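PDB 1RT8: fimbrin from Schizosaccharomyces pombe, which binds and crosslinks actin filaments and associates with actin structures that serve cell polarity, cytokinesis, mating and spore formation. Local coordinates for residues A[169-183]-A[190-203]. Numbering follows the deposited sequence.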
ATOM      1  N   TRP A 169      -1.488  -4.777  21.192  1.00 36.65           N
ATOM      2  CA  TRP A 169      -0.516  -4.058  22.013  1.00 36.16           C
ATOM      3  C   TRP A 169      -1.214  -3.313  23.153  1.00 36.65           C
ATOM      4  O   TRP A 169      -0.894  -3.502  24.328  1.00 36.74           O
ATOM      5  CB  TRP A 169       0.243  -3.057  21.145  1.00 33.87           C
ATOM      6  CG  TRP A 169       1.198  -2.183  21.896  1.00 33.95           C
ATOM      7  CD1 TRP A 169       2.427  -2.534  22.387  1.00 33.86           C
ATOM      8  CD2 TRP A 169       1.019  -0.796  22.218  1.00 34.77           C
ATOM      9  NE1 TRP A 169       3.023  -1.451  22.987  1.00 32.96           N
ATOM     10  CE2 TRP A 169       2.182  -0.371  22.898  1.00 33.01           C
ATOM     11  CE3 TRP A 169      -0.012   0.129  21.997  1.00 33.30           C
ATOM     12  CZ2 TRP A 169       2.344   0.938  23.359  1.00 34.14           C
ATOM     13  CZ3 TRP A 169       0.147   1.433  22.458  1.00 33.58           C
ATOM     14  CH2 TRP A 169       1.319   1.824  23.131  1.00 33.98           C
ATOM     15  N   PHE A 170      -2.158  -2.455  22.784  1.00 35.29           N
ATOM     16  CA  PHE A 170      -2.926  -1.669  23.739  1.00 35.19           C
ATOM     17  C   PHE A 170      -3.459  -2.603  24.826  1.00 35.13           C
ATOM     18  O   PHE A 170      -3.260  -2.359  26.017  1.00 33.78           O
ATOM     19  CB  PHE A 170      -4.081  -0.974  22.992  1.00 35.06           C
ATOM     20  CG  PHE A 170      -4.715   0.168  23.740  1.00 34.22           C
ATOM     21  CD1 PHE A 170      -5.237   1.254  23.042  1.00 34.77           C
ATOM     22  CD2 PHE A 170      -4.809   0.160  25.127  1.00 33.86           C
ATOM     23  CE1 PHE A 170      -5.838   2.314  23.708  1.00 34.99           C
ATOM     24  CE2 PHE A 170      -5.411   1.215  25.805  1.00 34.53           C
ATOM     25  CZ  PHE A 170      -5.927   2.296  25.096  1.00 34.80           C
ATOM     26  N   ASN A 171      -4.110  -3.689  24.413  1.00 34.27           N
ATOM     27  CA  ASN A 171      -4.669  -4.641  25.367  1.00 35.60           C
ATOM     28  C   ASN A 171      -3.624  -5.380  26.191  1.00 36.93           C
ATOM     29  O   ASN A 171      -3.862  -5.704  27.353  1.00 38.26           O
ATOM     30  CB  ASN A 171      -5.574  -5.646  24.657  1.00 32.53           C
ATOM     31  CG  ASN A 171      -6.885  -5.032  24.231  1.00 33.90           C
ATOM     32  OD1 ASN A 171      -7.565  -4.378  25.029  1.00 33.18           O
ATOM     33  ND2 ASN A 171      -7.254  -5.235  22.973  1.00 31.92           N
ATOM     34  N   TYR A 172      -2.473  -5.658  25.594  1.00 38.32           N
ATOM     35  CA  TYR A 172      -1.406  -6.330  26.320  1.00 40.60           C
ATOM     36  C   TYR A 172      -1.099  -5.523  27.582  1.00 39.66           C
ATOM     37  O   TYR A 172      -0.876  -6.087  28.651  1.00 40.27           O
ATOM     38  CB  TYR A 172      -0.152  -6.424  25.452  1.00 41.65           C
ATOM     39  CG  TYR A 172       1.099  -6.785  26.224  1.00 43.51           C
ATOM     40  CD1 TYR A 172       1.343  -8.101  26.628  1.00 43.69           C
ATOM     41  CD2 TYR A 172       2.039  -5.807  26.552  1.00 43.02           C
ATOM     42  CE1 TYR A 172       2.500  -8.433  27.340  1.00 45.71           C
ATOM     43  CE2 TYR A 172       3.193  -6.126  27.262  1.00 45.75           C
ATOM     44  CZ  TYR A 172       3.421  -7.437  27.651  1.00 45.62           C
ATOM     45  OH  TYR A 172       4.574  -7.743  28.342  1.00 48.30           O
ATOM     46  N   HIS A 173      -1.098  -4.199  27.453  1.00 38.67           N
ATOM     47  CA  HIS A 173      -0.818  -3.327  28.586  1.00 37.38           C
ATOM     48  C   HIS A 173      -1.988  -3.192  29.565  1.00 37.98           C
ATOM     49  O   HIS A 173      -1.787  -3.245  30.777  1.00 38.01           O
ATOM     50  CB  HIS A 173      -0.392  -1.948  28.090  1.00 37.14           C
ATOM     51  CG  HIS A 173       0.976  -1.928  27.487  1.00 37.06           C
ATOM     52  ND1 HIS A 173       2.112  -2.188  28.220  1.00 36.43           N
ATOM     53  CD2 HIS A 173       1.385  -1.718  26.215  1.00 36.66           C
ATOM     54  CE1 HIS A 173       3.165  -2.141  27.423  1.00 37.97           C
ATOM     55  NE2 HIS A 173       2.750  -1.858  26.201  1.00 35.72           N
ATOM     56  N   LEU A 174      -3.203  -3.008  29.054  1.00 36.61           N
ATOM     57  CA  LEU A 174      -4.355  -2.889  29.941  1.00 36.41           C
ATOM     58  C   LEU A 174      -4.451  -4.152  30.786  1.00 37.92           C
ATOM     59  O   LEU A 174      -4.807  -4.099  31.965  1.00 37.69           O
ATOM     60  CB  LEU A 174      -5.645  -2.716  29.143  1.00 33.83           C
ATOM     61  CG  LEU A 174      -5.757  -1.411  28.356  1.00 34.39           C
ATOM     62  CD1 LEU A 174      -7.107  -1.365  27.655  1.00 30.60           C
ATOM     63  CD2 LEU A 174      -5.592  -0.218  29.300  1.00 32.63           C
ATOM     64  N   LYS A 175      -4.122  -5.291  30.185  1.00 39.09           N
ATOM     65  CA  LYS A 175      -4.180  -6.547  30.911  1.00 39.98           C
ATOM     66  C   LYS A 175      -3.106  -6.566  31.989  1.00 38.86           C
ATOM     67  O   LYS A 175      -3.340  -7.052  33.095  1.00 37.85           O
ATOM     68  CB  LYS A 175      -3.988  -7.737  29.972  1.00 42.40           C
ATOM     69  CG  LYS A 175      -4.086  -9.073  30.698  1.00 46.29           C
ATOM     70  CD  LYS A 175      -3.877 -10.248  29.760  1.00 49.20           C
ATOM     71  CE  LYS A 175      -3.922 -11.564  30.531  1.00 49.22           C
ATOM     72  NZ  LYS A 175      -3.779 -12.737  29.624  1.00 50.67           N
ATOM     73  N   ALA A 176      -1.936  -6.024  31.665  1.00 37.68           N
ATOM     74  CA  ALA A 176      -0.832  -5.978  32.617  1.00 39.10           C
ATOM     75  C   ALA A 176      -1.171  -5.024  33.749  1.00 39.39           C
ATOM     76  O   ALA A 176      -0.748  -5.225  34.888  1.00 39.86           O
ATOM     77  CB  ALA A 176       0.443  -5.524  31.931  1.00 37.59           C
ATOM     78  N   ALA A 177      -1.933  -3.983  33.430  1.00 39.22           N
ATOM     79  CA  ALA A 177      -2.328  -2.997  34.430  1.00 39.20           C
ATOM     80  C   ALA A 177      -3.522  -3.500  35.242  1.00 38.45           C
ATOM     81  O   ALA A 177      -4.106  -2.757  36.032  1.00 37.10           O
ATOM     82  CB  ALA A 177      -2.674  -1.677  33.747  1.00 39.01           C
ATOM     83  N   ASN A 178      -3.882  -4.765  35.039  1.00 38.34           N
ATOM     84  CA  ASN A 178      -5.008  -5.365  35.747  1.00 37.91           C
ATOM     85  C   ASN A 178      -6.244  -4.470  35.647  1.00 37.89           C
ATOM     86  O   ASN A 178      -6.913  -4.204  36.645  1.00 37.35           O
ATOM     87  CB  ASN A 178      -4.639  -5.585  37.216  1.00 40.64           C
ATOM     88  CG  ASN A 178      -3.497  -6.574  37.391  1.00 40.36           C
ATOM     89  OD1 ASN A 178      -3.596  -7.727  36.976  1.00 40.96           O
ATOM     90  ND2 ASN A 178      -2.409  -6.124  38.011  1.00 40.18           N
ATOM     91  N   TRP A 179      -6.534  -4.014  34.432  1.00 36.32           N
ATOM     92  CA  TRP A 179      -7.676  -3.151  34.165  1.00 35.74           C
ATOM     93  C   TRP A 179      -8.769  -4.026  33.524  1.00 36.00           C
ATOM     94  O   TRP A 179      -8.519  -4.735  32.556  1.00 36.90           O
ATOM     95  CB  TRP A 179      -7.222  -2.022  33.228  1.00 34.76           C
ATOM     96  CG  TRP A 179      -8.206  -0.910  33.017  1.00 33.04           C
ATOM     97  CD1 TRP A 179      -8.784  -0.547  31.833  1.00 31.63           C
ATOM     98  CD2 TRP A 179      -8.745  -0.025  34.013  1.00 32.45           C
ATOM     99  NE1 TRP A 179      -9.649   0.502  32.028  1.00 32.15           N
ATOM    100  CE2 TRP A 179      -9.647   0.842  33.357  1.00 31.99           C
ATOM    101  CE3 TRP A 179      -8.558   0.115  35.398  1.00 31.23           C
ATOM    102  CZ2 TRP A 179     -10.361   1.835  34.035  1.00 29.83           C
ATOM    103  CZ3 TRP A 179      -9.276   1.109  36.075  1.00 27.31           C
ATOM    104  CH2 TRP A 179     -10.163   1.950  35.391  1.00 27.95           C
ATOM    105  N   PRO A 180      -9.991  -3.994  34.072  1.00 36.49           N
ATOM    106  CA  PRO A 180     -11.119  -4.788  33.567  1.00 37.20           C
ATOM    107  C   PRO A 180     -11.615  -4.432  32.164  1.00 37.24           C
ATOM    108  O   PRO A 180     -12.416  -5.166  31.580  1.00 38.87           O
ATOM    109  CB  PRO A 180     -12.208  -4.556  34.617  1.00 36.75           C
ATOM    110  CG  PRO A 180     -11.439  -4.145  35.847  1.00 38.85           C
ATOM    111  CD  PRO A 180     -10.385  -3.248  35.275  1.00 36.54           C
ATOM    112  N   ARG A 181     -11.160  -3.306  31.627  1.00 34.77           N
ATOM    113  CA  ARG A 181     -11.596  -2.903  30.300  1.00 32.07           C
ATOM    114  C   ARG A 181     -10.663  -3.370  29.202  1.00 31.43           C
ATOM    115  O   ARG A 181      -9.461  -3.504  29.398  1.00 30.65           O
ATOM    116  CB  ARG A 181     -11.765  -1.386  30.225  1.00 30.65           C
ATOM    117  CG  ARG A 181     -12.908  -0.896  31.080  1.00 31.13           C
ATOM    118  CD  ARG A 181     -13.177   0.566  30.892  1.00 27.51           C
ATOM    119  NE  ARG A 181     -13.626   0.887  29.540  1.00 30.90           N
ATOM    120  CZ  ARG A 181     -13.962   2.112  29.156  1.00 30.48           C
ATOM    121  NH1 ARG A 181     -13.897   3.112  30.030  1.00 29.03           N
ATOM    122  NH2 ARG A 181     -14.346   2.342  27.908  1.00 29.26           N
ATOM    123  N   THR A 182     -11.235  -3.624  28.038  1.00 31.29           N
ATOM    124  CA  THR A 182     -10.448  -4.071  26.915  1.00 32.12           C
ATOM    125  C   THR A 182     -10.784  -3.157  25.747  1.00 31.63           C
ATOM    126  O   THR A 182     -11.835  -2.509  25.743  1.00 31.10           O
ATOM    127  CB  THR A 182     -10.777  -5.545  26.593  1.00 33.44           C
ATOM    128  OG1 THR A 182      -9.608  -6.187  26.076  1.00 37.86           O
ATOM    129  CG2 THR A 182     -11.925  -5.642  25.592  1.00 31.82           C
ATOM    130  N   VAL A 183      -9.881  -3.083  24.776  1.00 31.78           N
ATOM    131  CA  VAL A 183     -10.073  -2.236  23.603  1.00 31.75           C
ATOM    132  C   VAL A 183     -10.233  -3.065  22.329  1.00 31.53           C
ATOM    133  O   VAL A 183      -9.453  -3.981  22.079  1.00 29.94           O
ATOM    134  CB  VAL A 183      -8.872  -1.263  23.432  1.00 33.50           C
ATOM    135  CG1 VAL A 183      -8.825  -0.714  22.019  1.00 34.97           C
ATOM    136  CG2 VAL A 183      -8.989  -0.118  24.430  1.00 31.22           C
ATOM    137  N   VAL A 190     -12.191   4.139  23.401  1.00 28.61           N
ATOM    138  CA  VAL A 190     -11.179   5.048  23.928  1.00 29.53           C
ATOM    139  C   VAL A 190     -11.737   6.439  24.143  1.00 29.07           C
ATOM    140  O   VAL A 190     -11.046   7.317  24.661  1.00 30.50           O
ATOM    141  CB  VAL A 190      -9.942   5.148  22.981  1.00 28.31           C
ATOM    142  CG1 VAL A 190      -9.307   3.776  22.810  1.00 28.63           C
ATOM    143  CG2 VAL A 190     -10.346   5.730  21.628  1.00 25.89           C
ATOM    144  N   SER A 191     -12.999   6.626  23.773  1.00 28.40           N
ATOM    145  CA  SER A 191     -13.636   7.931  23.871  1.00 29.68           C
ATOM    146  C   SER A 191     -13.882   8.540  25.251  1.00 30.77           C
ATOM    147  O   SER A 191     -14.175   9.727  25.330  1.00 31.95           O
ATOM    148  CB  SER A 191     -14.952   7.933  23.077  1.00 29.88           C
ATOM    149  OG  SER A 191     -15.903   7.029  23.617  1.00 29.77           O
ATOM    150  N   ASP A 192     -13.784   7.774  26.339  1.00 29.81           N
ATOM    151  CA  ASP A 192     -14.020   8.399  27.641  1.00 29.65           C
ATOM    152  C   ASP A 192     -12.731   8.723  28.383  1.00 29.08           C
ATOM    153  O   ASP A 192     -12.761   9.201  29.517  1.00 27.45           O
ATOM    154  CB  ASP A 192     -14.951   7.556  28.534  1.00 29.60           C
ATOM    155  CG  ASP A 192     -14.361   6.217  28.923  1.00 29.46           C
ATOM    156  OD1 ASP A 192     -13.120   6.042  28.879  1.00 25.79           O
ATOM    157  OD2 ASP A 192     -15.163   5.335  29.296  1.00 31.41           O
ATOM    158  N   GLY A 193     -11.604   8.460  27.726  1.00 29.38           N
ATOM    159  CA  GLY A 193     -10.301   8.759  28.305  1.00 28.13           C
ATOM    160  C   GLY A 193      -9.758   7.836  29.373  1.00 27.91           C
ATOM    161  O   GLY A 193      -8.616   8.005  29.799  1.00 28.82           O
ATOM    162  N   GLU A 194     -10.553   6.863  29.809  1.00 26.60           N
ATOM    163  CA  GLU A 194     -10.122   5.929  30.840  1.00 26.52           C
ATOM    164  C   GLU A 194      -9.034   4.971  30.387  1.00 26.08           C
ATOM    165  O   GLU A 194      -8.006   4.832  31.044  1.00 25.89           O
ATOM    166  CB  GLU A 194     -11.308   5.107  31.353  1.00 25.06           C
ATOM    167  CG  GLU A 194     -12.201   5.838  32.332  1.00 26.56           C
ATOM    168  CD  GLU A 194     -13.226   4.914  32.980  1.00 27.13           C
ATOM    169  OE1 GLU A 194     -13.218   3.700  32.682  1.00 29.72           O
ATOM    170  OE2 GLU A 194     -14.039   5.404  33.790  1.00 26.90           O
ATOM    171  N   ASN A 195      -9.262   4.287  29.273  1.00 27.74           N
ATOM    172  CA  ASN A 195      -8.270   3.341  28.789  1.00 27.54           C
ATOM    173  C   ASN A 195      -6.943   4.008  28.442  1.00 27.72           C
ATOM    174  O   ASN A 195      -5.879   3.430  28.666  1.00 25.27           O
ATOM    175  CB  ASN A 195      -8.836   2.545  27.614  1.00 28.25           C
ATOM    176  CG  ASN A 195      -9.922   1.570  28.063  1.00 31.38           C
ATOM    177  OD1 ASN A 195      -9.899   1.108  29.198  1.00 30.20           O
ATOM    178  ND2 ASN A 195     -10.864   1.251  27.181  1.00 32.47           N
ATOM    179  N   TYR A 196      -7.008   5.227  27.917  1.00 27.33           N
ATOM    180  CA  TYR A 196      -5.799   5.969  27.582  1.00 29.37           C
ATOM    181  C   TYR A 196      -5.030   6.277  28.871  1.00 30.22           C
ATOM    182  O   TYR A 196      -3.810   6.094  28.934  1.00 32.56           O
ATOM    183  CB  TYR A 196      -6.160   7.279  26.875  1.00 28.31           C
ATOM    184  CG  TYR A 196      -6.457   7.154  25.386  1.00 26.40           C
ATOM    185  CD1 TYR A 196      -7.295   8.076  24.756  1.00 26.07           C
ATOM    186  CD2 TYR A 196      -5.878   6.151  24.609  1.00 25.33           C
ATOM    187  CE1 TYR A 196      -7.552   8.011  23.396  1.00 24.66           C
ATOM    188  CE2 TYR A 196      -6.127   6.072  23.222  1.00 25.43           C
ATOM    189  CZ  TYR A 196      -6.968   7.011  22.629  1.00 25.79           C
ATOM    190  OH  TYR A 196      -7.237   6.972  21.277  1.00 22.45           O
ATOM    191  N   THR A 197      -5.748   6.736  29.896  1.00 30.14           N
ATOM    192  CA  THR A 197      -5.131   7.058  31.185  1.00 29.82           C
ATOM    193  C   THR A 197      -4.414   5.846  31.788  1.00 30.15           C
ATOM    194  O   THR A 197      -3.294   5.961  32.269  1.00 31.78           O
ATOM    195  CB  THR A 197      -6.179   7.565  32.193  1.00 28.70           C
ATOM    196  OG1 THR A 197      -6.711   8.815  31.740  1.00 27.99           O
ATOM    197  CG2 THR A 197      -5.553   7.761  33.568  1.00 30.03           C
ATOM    198  N   VAL A 198      -5.065   4.686  31.774  1.00 31.45           N
ATOM    199  CA  VAL A 198      -4.453   3.479  32.319  1.00 31.02           C
ATOM    200  C   VAL A 198      -3.245   3.095  31.461  1.00 32.96           C
ATOM    201  O   VAL A 198      -2.194   2.723  31.985  1.00 31.81           O
ATOM    202  CB  VAL A 198      -5.469   2.311  32.360  1.00 32.56           C
ATOM    203  CG1 VAL A 198      -4.792   1.043  32.832  1.00 32.70           C
ATOM    204  CG2 VAL A 198      -6.618   2.658  33.306  1.00 33.06           C
ATOM    205  N   LEU A 199      -3.394   3.201  30.140  1.00 33.45           N
ATOM    206  CA  LEU A 199      -2.299   2.880  29.223  1.00 34.40           C
ATOM    207  C   LEU A 199      -1.080   3.758  29.519  1.00 34.10           C
ATOM    208  O   LEU A 199       0.025   3.256  29.711  1.00 34.27           O
ATOM    209  CB  LEU A 199      -2.737   3.082  27.761  1.00 32.37           C
ATOM    210  CG  LEU A 199      -1.624   3.001  26.702  1.00 31.66           C
ATOM    211  CD1 LEU A 199      -0.951   1.635  26.753  1.00 30.01           C
ATOM    212  CD2 LEU A 199      -2.204   3.270  25.312  1.00 28.14           C
ATOM    213  N   LEU A 200      -1.286   5.069  29.557  1.00 35.95           N
ATOM    214  CA  LEU A 200      -0.192   5.993  29.832  1.00 37.02           C
ATOM    215  C   LEU A 200       0.452   5.744  31.204  1.00 38.63           C
ATOM    216  O   LEU A 200       1.669   5.859  31.362  1.00 37.58           O
ATOM    217  CB  LEU A 200      -0.695   7.434  29.743  1.00 34.90           C
ATOM    218  CG  LEU A 200      -1.143   7.888  28.354  1.00 35.70           C
ATOM    219  CD1 LEU A 200      -1.433   9.385  28.380  1.00 35.61           C
ATOM    220  CD2 LEU A 200      -0.053   7.585  27.335  1.00 36.79           C
ATOM    221  N   ASN A 201      -0.369   5.407  32.192  1.00 39.68           N
ATOM    222  CA  ASN A 201       0.139   5.137  33.532  1.00 41.27           C
ATOM    223  C   ASN A 201       0.903   3.817  33.547  1.00 41.84           C
ATOM    224  O   ASN A 201       1.835   3.629  34.325  1.00 42.26           O
ATOM    225  CB  ASN A 201      -1.018   5.089  34.536  1.00 40.60           C
ATOM    226  CG  ASN A 201      -0.591   4.560  35.891  1.00 41.11           C
ATOM    227  OD1 ASN A 201      -0.771   3.378  36.195  1.00 39.79           O
ATOM    228  ND2 ASN A 201      -0.004   5.429  36.708  1.00 38.54           N
ATOM    229  N   GLN A 202       0.504   2.902  32.674  1.00 42.36           N
ATOM    230  CA  GLN A 202       1.157   1.609  32.592  1.00 42.92           C
ATOM    231  C   GLN A 202       2.490   1.772  31.865  1.00 43.24           C
ATOM    232  O   GLN A 202       3.484   1.164  32.245  1.00 43.92           O
ATOM    233  CB  GLN A 202       0.250   0.622  31.852  1.00 42.87           C
ATOM    234  CG  GLN A 202       0.725  -0.822  31.840  1.00 43.74           C
ATOM    235  CD  GLN A 202       0.999  -1.374  33.228  1.00 44.68           C
ATOM    236  OE1 GLN A 202       0.202  -1.201  34.155  1.00 44.65           O
ATOM    237  NE2 GLN A 202       2.127  -2.058  33.373  1.00 44.30           N
ATOM    238  N   LEU A 203       2.512   2.615  30.835  1.00 44.17           N
ATOM    239  CA  LEU A 203       3.726   2.850  30.054  1.00 44.36           C
ATOM    240  C   LEU A 203       4.799   3.669  30.772  1.00 45.00           C
ATOM    241  O   LEU A 203       5.991   3.419  30.600  1.00 45.69           O
ATOM    242  CB  LEU A 203       3.389   3.549  28.734  1.00 43.51           C
ATOM    243  CG  LEU A 203       2.613   2.788  27.657  1.00 42.70           C
ATOM    244  CD1 LEU A 203       2.494   3.684  26.440  1.00 41.50           C
ATOM    245  CD2 LEU A 203       3.321   1.478  27.298  1.00 41.29           C
TER
HETATM  246  O   HOH W   1     -13.250  -0.732  26.863  1.00 34.21           O
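W179, in the loop after helix 162-176, hydrogen-bonds N195 of helix 194-203 in the second calponin-homology domain, in the first actin-binding region of fimbrin. The short segments 169-176 and 194-203 cross at 76°, their axes 9.1 Å apart, and the first ends in a Schellman motif with N178 as C-prime residue. W179 NE1 donates to N195 OD1 over 2.9 Å, in the indole plane and almost straight along the C=O axis, although the N-H is bent (131°). The amide's other end is satisfied too: N195 ND2 donates to D189 O and to a water that also accepts from R181 NE and donates to T182 O. Over the indole, V198 CG2 sits 3.6 Å from the centroid of the six-membered ring in a CH-pi contact, with P180 CD on the opposite face. A leucine in place of W179 would probably leave N195 OD1 without its donor and V198 CG2 without the flat ring it packs on.

R181, bent at chi3 (64°), sends NH1 to two acids at the helix start. D192 OD2 takes it on the syn lone pair at 2.7 Å, while E194 OE1 is approached from above its carboxylate plane. D192 OD1 accepts from E194 N in an Asx turn beside the N-cap residue, G193. N171 ties the loop back: OD1 accepts from V183 N on a lone pair and T182 OG1 above the carbonyl plane; ND2 donates to V183 O.

Between the helices the packing is largely apolar: L199 CD2 lies over one face of the F170 ring and V183 CG2 over the other. W169 NE1 and H173 NE2 both hydrogen-bond P263 O, while L203 CD2 rests over one imidazole face, 3.6 Å from H173 NE2.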